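Local coordinates for uncharacterized protein (Ruminococcus gnavus, PDB 4QAN) that is of unknown function but can bind magnesium and has a cystatin-like fold, as a divergent member of the NTF2-like superfamily, at residues T338-C343 against W349-L354; S36-N41 against E104-I109; K63-L68 against E288-L293. All coordinates share one frame; numbering follows the deposited sequence. Where two conformers were deposited one is given.

Contact 1. Residues T338-C343 against W349-L354; sequences TGYTLC and WQIQSL
Cys343 and Gln350 pair across this beta hairpin, each N bonded to the other's O, where strand 334-344 runs antiparallel to the short strand 349-353. Next comes Leu342 opposite Ile351, a non-hydrogen-bonded pair, and then the register slips by one: two residues, Gln352 and Ser353, take the place of one opposite Thr341, which makes a classic beta bulge. Thr341 O is gripped twice, by Gln352 N at 2.7 Å in the carbonyl plane and by Ser353 N at 3.1 Å, while Thr341 N bonds Ser353 O at 3.0 Å. Past the bulge a water bridges Gly339 N and Leu354 O.

Apolar packing fills the face that carries Tyr340, Leu342 and Ile351. Tyr340 CG sits anti to the carbonyl carbon (chi1 -67°), which brings CE2 to 3.5 Å from Leu354 CD2 and 4.0 Å from Ile351 CD1; the hydroxyl beyond bonds Tyr329 OH. Leu342 CD2 meets Ile351 CG1 at 3.7 Å, the two side chains running at an angle, and the Trp349 ring turns its edge to Leu342 O. Helices 221-234 and 254-275 cover this side. With an alanine at Tyr340, the methyls of Leu354 and Ile351 would probably lose the ring carbon they pack against, and Tyr329 OH a polar partner.

On the other face Ser353 OG touches Thr341 CB at 3.6 Å, but both hydroxyls bond Ser355, OG to OG and Thr341 OG1 to the carbonyl O. The contact is thus mostly apolar on the Tyr340 side and more polar on the Thr341 and Ser353 side, while main-chain bonds join the strands.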
loop_
_atom_site.group_PDB
_atom_site.type_symbol
_atom_site.label_atom_id
_atom_site.label_comp_id
_atom_site.label_asym_id
_atom_site.label_seq_id
_atom_site.Cartn_x
_atom_site.Cartn_y
_atom_site.Cartn_z
ATOM N N THR A 338 -4.350 -14.053 18.215
ATOM C CA THR A 338 -3.621 -12.839 17.891
ATOM C C THR A 338 -3.766 -11.811 18.991
ATOM O O THR A 338 -4.598 -11.960 19.870
ATOM C CB THR A 338 -4.158 -12.190 16.617
ATOM O OG1 THR A 338 -5.431 -11.572 16.897
ATOM C CG2 THR A 338 -4.271 -13.232 15.512
ATOM N N GLY A 339 -2.970 -10.753 18.894
ATOM C CA GLY A 339 -2.980 -9.656 19.843
ATOM C C GLY A 339 -3.412 -8.333 19.250
ATOM O O GLY A 339 -3.128 -8.035 18.088
ATOM N N TYR A 340 -4.107 -7.544 20.064
ATOM C CA TYR A 340 -4.539 -6.197 19.702
ATOM C C TYR A 340 -4.123 -5.218 20.775
ATOM O O TYR A 340 -4.022 -5.568 21.949
ATOM C CB TYR A 340 -6.059 -6.123 19.583
ATOM C CG TYR A 340 -6.654 -6.897 18.442
ATOM C CD1 TYR A 340 -6.918 -8.256 18.565
ATOM C CD2 TYR A 340 -6.970 -6.268 17.256
ATOM C CE1 TYR A 340 -7.474 -8.969 17.529
ATOM C CE2 TYR A 340 -7.520 -6.966 16.212
ATOM C CZ TYR A 340 -7.783 -8.320 16.359
ATOM O OH TYR A 340 -8.328 -9.005 15.315
ATOM N N THR A 341 -3.863 -3.986 20.358
ATOM C CA THR A 341 -3.685 -2.879 21.291
ATOM C C THR A 341 -4.737 -1.889 20.843
ATOM O O THR A 341 -4.774 -1.523 19.667
ATOM C CB THR A 341 -2.271 -2.255 21.234
ATOM O OG1 THR A 341 -1.288 -3.227 21.598
ATOM C CG2 THR A 341 -2.161 -1.080 22.181
ATOM N N LEU A 342 -5.612 -1.493 21.765
ATOM C CA LEU A 342 -6.745 -0.620 21.451
ATOM C C LEU A 342 -6.650 0.697 22.194
ATOM O O LEU A 342 -6.145 0.735 23.333
ATOM C CB LEU A 342 -8.044 -1.318 21.827
ATOM C CG LEU A 342 -8.219 -2.638 21.062
ATOM C CD1 LEU A 342 -8.736 -3.717 21.993
ATOM C CD2 LEU A 342 -9.135 -2.438 19.868
ATOM N N CYS A 343 -7.126 1.767 21.546
ATOM C CA CYS A 343 -7.102 3.109 22.118
ATOM C C CYS A 343 -8.495 3.751 22.127
ATOM O O CYS A 343 -9.276 3.630 21.172
ATOM C CB CYS A 343 -6.102 4.015 21.389
ATOM S SG CYS A 343 -6.443 4.207 19.623
ATOM N N TRP A 349 -13.799 3.188 21.081
ATOM C CA TRP A 349 -12.532 2.494 20.913
ATOM C C TRP A 349 -12.172 2.183 19.477
ATOM O O TRP A 349 -13.037 1.857 18.663
ATOM C CB TRP A 349 -12.539 1.195 21.704
ATOM C CG TRP A 349 -12.684 1.446 23.119
ATOM C CD1 TRP A 349 -13.838 1.710 23.779
ATOM C CD2 TRP A 349 -11.639 1.498 24.088
ATOM N NE1 TRP A 349 -13.585 1.912 25.103
ATOM C CE2 TRP A 349 -12.240 1.791 25.324
ATOM C CE3 TRP A 349 -10.249 1.319 24.033
ATOM C CZ2 TRP A 349 -11.504 1.910 26.506
ATOM C CZ3 TRP A 349 -9.518 1.432 25.195
ATOM C CH2 TRP A 349 -10.146 1.725 26.423
ATOM N N GLN A 350 -10.867 2.263 19.205
ATOM C CA GLN A 350 -10.260 1.913 17.914
ATOM C C GLN A 350 -9.089 0.977 18.104
ATOM O O GLN A 350 -8.578 0.798 19.226
ATOM C CB GLN A 350 -9.748 3.167 17.228
ATOM C CG GLN A 350 -10.854 4.091 16.757
ATOM C CD GLN A 350 -10.323 5.208 15.877
ATOM O OE1 GLN A 350 -9.755 6.185 16.371
ATOM N NE2 GLN A 350 -10.510 5.076 14.568
ATOM N N ILE A 351 -8.647 0.392 16.999
ATOM C CA ILE A 351 -7.473 -0.463 17.012
ATOM C C ILE A 351 -6.244 0.424 16.859
ATOM O O ILE A 351 -6.162 1.189 15.919
ATOM C CB ILE A 351 -7.520 -1.524 15.917
ATOM C CG1 ILE A 351 -8.680 -2.496 16.161
ATOM C CG2 ILE A 351 -6.204 -2.299 15.851
ATOM C CD1 ILE A 351 -8.985 -3.420 14.976
ATOM N N GLN A 352 -5.312 0.346 17.806
ATOM C CA GLN A 352 -4.019 1.043 17.652
ATOM C C GLN A 352 -3.028 0.191 16.865
ATOM O O GLN A 352 -2.406 0.680 15.928
ATOM C CB GLN A 352 -3.439 1.427 18.997
ATOM C CG GLN A 352 -2.088 2.124 18.919
ATOM C CD GLN A 352 -1.666 2.683 20.261
ATOM O OE1 GLN A 352 -0.724 2.201 20.869
ATOM N NE2 GLN A 352 -2.374 3.697 20.734
ATOM N N SER A 353 -2.946 -1.094 17.188
ATOM C CA SER A 353 -2.119 -2.032 16.424
ATOM C C SER A 353 -2.597 -3.472 16.552
ATOM O O SER A 353 -3.354 -3.820 17.450
ATOM C CB SER A 353 -0.638 -1.939 16.846
ATOM O OG SER A 353 -0.451 -2.555 18.102
ATOM N N LEU A 354 -2.141 -4.296 15.624
ATOM C CA LEU A 354 -2.420 -5.709 15.621
ATOM C C LEU A 354 -1.314 -6.454 16.385
ATOM O O LEU A 354 -0.858 -7.518 15.968
ATOM C CB LEU A 354 -2.567 -6.208 14.174
ATOM C CG LEU A 354 -3.700 -5.530 13.389
ATOM C CD1 LEU A 354 -3.775 -5.985 11.928
ATOM C CD2 LEU A 354 -5.045 -5.716 14.080
HETATM O O HOH W 1 -0.792 -10.212 16.799
#

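Contact 2. Residues S36-N41 against E104-I109; sequences SALKKN and ELSTEI
Leu38 and Ser106 make the same turn about CA-CB, each with its gamma atom anti to the carbonyl carbon (chi1 -70° and -72°), and this sends the leucine methyls and the serine oxygen toward each other where two helices end. Leu38 straddles two partners: CD1 comes to 4.3 Å from Leu105 CD2, and CD2 to 4.1 Å from Ser106 OG. The second approach is plain packing, since Ser106 OG spends its hydrogen bond on Phe102 O, one turn back in its own helix. The nearest CA atoms across the two segments, those of Leu38 and Ser106, are 7.0 Å apart. Helix 27-39 finishes here in a Schellman motif: Asn41, with positive phi, is the C-prime residue, and its N bonds Leu38 O at 3.2 Å. Helix 87-108 stops close by, and the helical turn is given up at Ile109. Leu105 of that helix touches Phe159, and Ile109 just beyond its end touches Tyr155 and Leu157, all on strand 153-164, so the end of helix 87-108 packs against the antiparallel sheet as well as against helix 27-39. Away from the leucine, Lys40 NZ donates to Ser36 OG at 2.7 Å, and Pro202 O bonds both groups.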
loop_
_atom_site.group_PDB
_atom_site.type_symbol
_atom_site.label_atom_id
_atom_site.label_comp_id
_atom_site.label_asym_id
_atom_site.label_seq_id
_atom_site.Cartn_x
_atom_site.Cartn_y
_atom_site.Cartn_z
ATOM N N SER A 36 5.766 18.348 -13.111
ATOM C CA SER A 36 5.030 19.504 -12.586
ATOM C C SER A 36 4.581 19.297 -11.138
ATOM O O SER A 36 4.729 20.185 -10.296
ATOM C CB SER A 36 3.793 19.781 -13.427
ATOM O OG SER A 36 2.994 20.741 -12.774
ATOM N N ALA A 37 4.003 18.132 -10.865
ATOM C CA ALA A 37 3.557 17.810 -9.517
ATOM C C ALA A 37 4.698 18.018 -8.538
ATOM O O ALA A 37 4.526 18.697 -7.528
ATOM C CB ALA A 37 3.052 16.381 -9.444
ATOM N N LEU A 38 5.861 17.443 -8.859
ATOM C CA LEU A 38 7.057 17.572 -8.027
ATOM C C LEU A 38 7.487 19.023 -7.901
ATOM O O LEU A 38 7.882 19.465 -6.829
ATOM C CB LEU A 38 8.209 16.746 -8.598
ATOM C CG LEU A 38 8.034 15.229 -8.483
ATOM C CD1 LEU A 38 8.812 14.496 -9.559
ATOM C CD2 LEU A 38 8.449 14.725 -7.107
ATOM N N LYS A 39 7.410 19.760 -8.997
ATOM C CA LYS A 39 7.770 21.174 -8.987
ATOM C C LYS A 39 6.892 21.954 -8.011
ATOM O O LYS A 39 7.387 22.818 -7.285
ATOM C CB LYS A 39 7.630 21.764 -10.391
ATOM C CG LYS A 39 8.129 23.192 -10.540
ATOM C CD LYS A 39 7.849 23.697 -11.947
ATOM C CE LYS A 39 8.414 25.082 -12.174
ATOM N NZ LYS A 39 9.892 25.086 -12.004
ATOM N N LYS A 40 5.595 21.634 -7.999
ATOM C CA LYS A 40 4.614 22.341 -7.178
ATOM C C LYS A 40 4.441 21.688 -5.820
ATOM O O LYS A 40 3.519 22.030 -5.085
ATOM C CB LYS A 40 3.254 22.365 -7.874
ATOM C CG LYS A 40 3.261 22.958 -9.262
ATOM C CD LYS A 40 1.935 22.689 -9.950
ATOM C CE LYS A 40 1.660 23.698 -11.045
ATOM N NZ LYS A 40 2.342 23.341 -12.323
ATOM N N ASN A 41 5.310 20.738 -5.486
ATOM C CA ASN A 41 5.191 19.982 -4.244
ATOM C C ASN A 41 3.722 19.585 -3.956
ATOM O O ASN A 41 3.237 19.717 -2.836
ATOM C CB ASN A 41 5.799 20.790 -3.089
ATOM C CG ASN A 41 5.926 19.983 -1.799
ATOM O OD1 ASN A 41 5.985 18.745 -1.804
ATOM N ND2 ASN A 41 5.960 20.687 -0.678
ATOM N N GLU A 104 11.260 11.149 -1.247
ATOM C CA GLU A 104 12.682 10.928 -1.500
ATOM C C GLU A 104 13.236 11.869 -2.590
ATOM O O GLU A 104 14.236 12.563 -2.356
ATOM C CB GLU A 104 12.938 9.473 -1.869
ATOM C CG GLU A 104 14.404 9.142 -2.070
ATOM C CD GLU A 104 14.657 7.672 -2.336
ATOM O OE1 GLU A 104 13.747 6.843 -2.110
ATOM O OE2 GLU A 104 15.782 7.349 -2.766
ATOM N N LEU A 105 12.596 11.907 -3.759
ATOM C CA LEU A 105 13.047 12.801 -4.841
ATOM C C LEU A 105 12.967 14.263 -4.434
ATOM O O LEU A 105 13.797 15.067 -4.848
ATOM C CB LEU A 105 12.221 12.617 -6.120
ATOM C CG LEU A 105 12.662 11.571 -7.142
ATOM C CD1 LEU A 105 12.506 10.153 -6.601
ATOM C CD2 LEU A 105 11.853 11.742 -8.420
ATOM N N SER A 106 11.948 14.613 -3.656
ATOM C CA SER A 106 11.789 15.979 -3.155
ATOM C C SER A 106 12.908 16.336 -2.180
ATOM O O SER A 106 13.265 17.495 -2.057
ATOM C CB SER A 106 10.430 16.162 -2.475
ATOM O OG SER A 106 9.374 16.175 -3.428
ATOM N N THR A 107 13.451 15.334 -1.495
ATOM C CA THR A 107 14.579 15.526 -0.592
ATOM C C THR A 107 15.887 15.533 -1.372
ATOM O O THR A 107 16.705 16.423 -1.196
ATOM C CB THR A 107 14.632 14.411 0.475
ATOM O OG1 THR A 107 13.575 14.607 1.412
ATOM C CG2 THR A 107 15.963 14.408 1.234
ATOM N N GLU A 108 16.076 14.539 -2.233
ATOM C CA GLU A 108 17.370 14.326 -2.900
ATOM C C GLU A 108 17.670 15.296 -4.044
ATOM O O GLU A 108 18.762 15.266 -4.600
ATOM C CB GLU A 108 17.476 12.883 -3.406
ATOM C CG GLU A 108 17.564 11.860 -2.290
ATOM C CD GLU A 108 18.754 12.089 -1.380
ATOM O OE1 GLU A 108 19.877 12.267 -1.897
ATOM O OE2 GLU A 108 18.569 12.090 -0.145
ATOM N N ILE A 109 16.699 16.127 -4.404
ATOM C CA ILE A 109 16.899 17.196 -5.371
ATOM C C ILE A 109 16.632 18.513 -4.660
ATOM O O ILE A 109 15.472 18.883 -4.453
ATOM C CB ILE A 109 15.947 17.080 -6.565
ATOM C CG1 ILE A 109 16.079 15.702 -7.208
ATOM C CG2 ILE A 109 16.236 18.184 -7.576
ATOM C CD1 ILE A 109 14.982 15.382 -8.205
#

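Contact 3. Residues K63-L68 against E288-L293; sequences KTAEEL and EQLNKL
Within these segments the CA atoms of Ala65 and Leu290 are the nearest pair, 8.0 Å apart. This is helix-on-helix packing across a long stretch of sequence: helix 61-67, early in the chain, meets helix 287-296, which leads into strand 305-314 of the mixed sheet. No hydrogen bond spans the two segments, and the leucine does most of the reaching. Leu290 has CG anti to its carbonyl carbon (chi1 -71°), which carries both methyls over to the opposite helix. Ala65 CB faces the fork almost evenly, 4.1 Å from Leu290 CD2 and 4.2 Å from Leu290 CD1. The tighter touch is made by an acidic residue using its aliphatic part: Glu66 CG lies 3.7 Å from Leu290 CD1, the two side chains passing at a slant. Val62, one turn before Glu66, also touches Leu290, and Leu282 from a loop packs on Ala65. Another side of helix 61-67 is turned to helix 126-135, where Glu67 forms a salt bridge with Arg128 and Thr64 packs on Cys135. Beyond the methylene that meets the leucine, the chain of Glu66 also runs back toward the start of its helix, where Lys63 NZ forms a long, weakly bonded salt bridge with Glu66 OE1 at 3.5 Å.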
loop_
_atom_site.group_PDB
_atom_site.type_symbol
_atom_site.label_atom_id
_atom_site.label_comp_id
_atom_site.label_asym_id
_atom_site.label_seq_id
_atom_site.Cartn_x
_atom_site.Cartn_y
_atom_site.Cartn_z
ATOM N N LYS A 63 5.383 -13.442 -12.790
ATOM C CA LYS A 63 6.478 -12.746 -13.473
ATOM C C LYS A 63 7.187 -11.745 -12.566
ATOM O O LYS A 63 8.412 -11.681 -12.538
ATOM C CB LYS A 63 5.971 -12.040 -14.737
ATOM C CG LYS A 63 5.451 -12.983 -15.814
ATOM C CD LYS A 63 6.557 -13.819 -16.444
ATOM C CE LYS A 63 6.022 -15.139 -16.993
ATOM N NZ LYS A 63 7.089 -16.167 -17.151
ATOM N N THR A 64 6.408 -10.971 -11.822
ATOM C CA THR A 64 6.954 -9.985 -10.904
ATOM C C THR A 64 7.818 -10.656 -9.837
ATOM O O THR A 64 8.892 -10.156 -9.494
ATOM C CB THR A 64 5.834 -9.152 -10.260
ATOM O OG1 THR A 64 5.122 -8.443 -11.280
ATOM C CG2 THR A 64 6.388 -8.159 -9.292
ATOM N N ALA A 65 7.379 -11.805 -9.343
ATOM C CA ALA A 65 8.152 -12.527 -8.328
ATOM C C ALA A 65 9.492 -13.023 -8.888
ATOM O O ALA A 65 10.507 -13.024 -8.190
ATOM C CB ALA A 65 7.345 -13.689 -7.771
ATOM N N GLU A 66 9.486 -13.443 -10.147
ATOM C CA GLU A 66 10.709 -13.882 -10.810
ATOM C C GLU A 66 11.719 -12.727 -10.969
ATOM O O GLU A 66 12.919 -12.918 -10.809
ATOM C CB GLU A 66 10.372 -14.551 -12.148
ATOM C CG GLU A 66 9.645 -15.882 -11.951
ATOM C CD GLU A 66 9.201 -16.553 -13.243
ATOM O OE1 GLU A 66 8.887 -15.844 -14.221
ATOM O OE2 GLU A 66 9.153 -17.800 -13.272
ATOM N N GLU A 67 11.218 -11.530 -11.243
ATOM C CA GLU A 67 12.044 -10.329 -11.304
ATOM C C GLU A 67 12.596 -9.865 -9.932
ATOM O O GLU A 67 13.647 -9.217 -9.879
ATOM C CB GLU A 67 11.235 -9.206 -11.974
ATOM C CG GLU A 67 11.813 -7.796 -11.871
ATOM C CD GLU A 67 13.114 -7.591 -12.643
ATOM O OE1 GLU A 67 13.504 -8.477 -13.444
ATOM O OE2 GLU A 67 13.734 -6.513 -12.459
ATOM N N LEU A 68 11.914 -10.193 -8.833
ATOM C CA LEU A 68 12.329 -9.729 -7.502
ATOM C C LEU A 68 12.519 -10.871 -6.498
ATOM O O LEU A 68 11.876 -10.893 -5.446
ATOM C CB LEU A 68 11.294 -8.743 -6.956
ATOM C CG LEU A 68 10.814 -7.642 -7.903
ATOM C CD1 LEU A 68 9.618 -6.919 -7.307
ATOM C CD2 LEU A 68 11.934 -6.663 -8.206
ATOM N N GLU A 288 5.769 -23.098 -11.521
ATOM C CA GLU A 288 4.732 -23.963 -10.978
ATOM C C GLU A 288 4.552 -23.706 -9.485
ATOM O O GLU A 288 3.433 -23.550 -9.008
ATOM C CB GLU A 288 5.096 -25.427 -11.213
ATOM C CG GLU A 288 3.973 -26.408 -10.924
ATOM C CD GLU A 288 4.460 -27.601 -10.131
ATOM O OE1 GLU A 288 4.679 -27.430 -8.910
ATOM O OE2 GLU A 288 4.632 -28.693 -10.723
ATOM N N GLN A 289 5.660 -23.659 -8.750
ATOM C CA GLN A 289 5.612 -23.475 -7.292
ATOM C C GLN A 289 5.095 -22.099 -6.914
ATOM O O GLN A 289 4.432 -21.941 -5.888
ATOM C CB GLN A 289 6.991 -23.646 -6.664
ATOM C CG GLN A 289 7.623 -25.001 -6.859
ATOM C CD GLN A 289 9.115 -24.941 -6.644
ATOM O OE1 GLN A 289 9.888 -24.945 -7.599
ATOM N NE2 GLN A 289 9.530 -24.846 -5.390
ATOM N N LEU A 290 5.430 -21.108 -7.737
ATOM C CA LEU A 290 4.881 -19.769 -7.586
ATOM C C LEU A 290 3.367 -19.779 -7.789
ATOM O O LEU A 290 2.632 -19.128 -7.047
ATOM C CB LEU A 290 5.555 -18.786 -8.542
ATOM C CG LEU A 290 7.008 -18.428 -8.201
ATOM C CD1 LEU A 290 7.604 -17.578 -9.309
ATOM C CD2 LEU A 290 7.113 -17.701 -6.868
ATOM N N ASN A 291 2.899 -20.539 -8.773
ATOM C CA ASN A 291 1.461 -20.703 -8.961
ATOM C C ASN A 291 0.786 -21.358 -7.760
ATOM O O ASN A 291 -0.289 -20.920 -7.352
ATOM C CB ASN A 291 1.149 -21.457 -10.260
ATOM C CG ASN A 291 1.006 -20.523 -11.446
ATOM O OD1 ASN A 291 0.369 -19.464 -11.350
ATOM N ND2 ASN A 291 1.595 -20.901 -12.566
ATOM N N LYS A 292 1.411 -22.369 -7.166
ATOM C CA LYS A 292 0.852 -22.958 -5.943
ATOM C C LYS A 292 0.724 -21.898 -4.849
ATOM O O LYS A 292 -0.305 -21.819 -4.169
ATOM C CB LYS A 292 1.678 -24.149 -5.440
ATOM C CG LYS A 292 1.279 -25.495 -6.053
ATOM C CD LYS A 292 1.638 -25.570 -7.538
ATOM C CE LYS A 292 1.138 -26.833 -8.224
ATOM N NZ LYS A 292 1.888 -28.043 -7.795
ATOM N N LEU A 293 1.759 -21.073 -4.686
ATOM C CA LEU A 293 1.746 -20.048 -3.642
ATOM C C LEU A 293 0.643 -19.034 -3.933
ATOM O O LEU A 293 -0.078 -18.626 -3.042
ATOM C CB LEU A 293 3.118 -19.376 -3.524
ATOM C CG LEU A 293 3.195 -18.122 -2.649
ATOM C CD1 LEU A 293 2.785 -18.450 -1.227
ATOM C CD2 LEU A 293 4.589 -17.500 -2.687
#

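In the fold
The three contacts share no secondary-structure element and stand far apart, their centres 33 to 35 Å from one another. Contact 1 is a strand pairing in the mixed sheet, local in sequence and held by main-chain hydrogen bonds, with 602 Å² buried. Contacts 2 and 3 join helices and bury only 134 and 108 Å², with no hydrogen bond across either; each turns on a leucine fork, set against a serine and a leucine in contact 2 and against an alanine and a glutamate methylene in contact 3. All three are mainly buried, though polar groups fringe each. Contact 2 stays within the early part of the chain, beside the antiparallel sheet, whereas contact 3 ties that part to the later one.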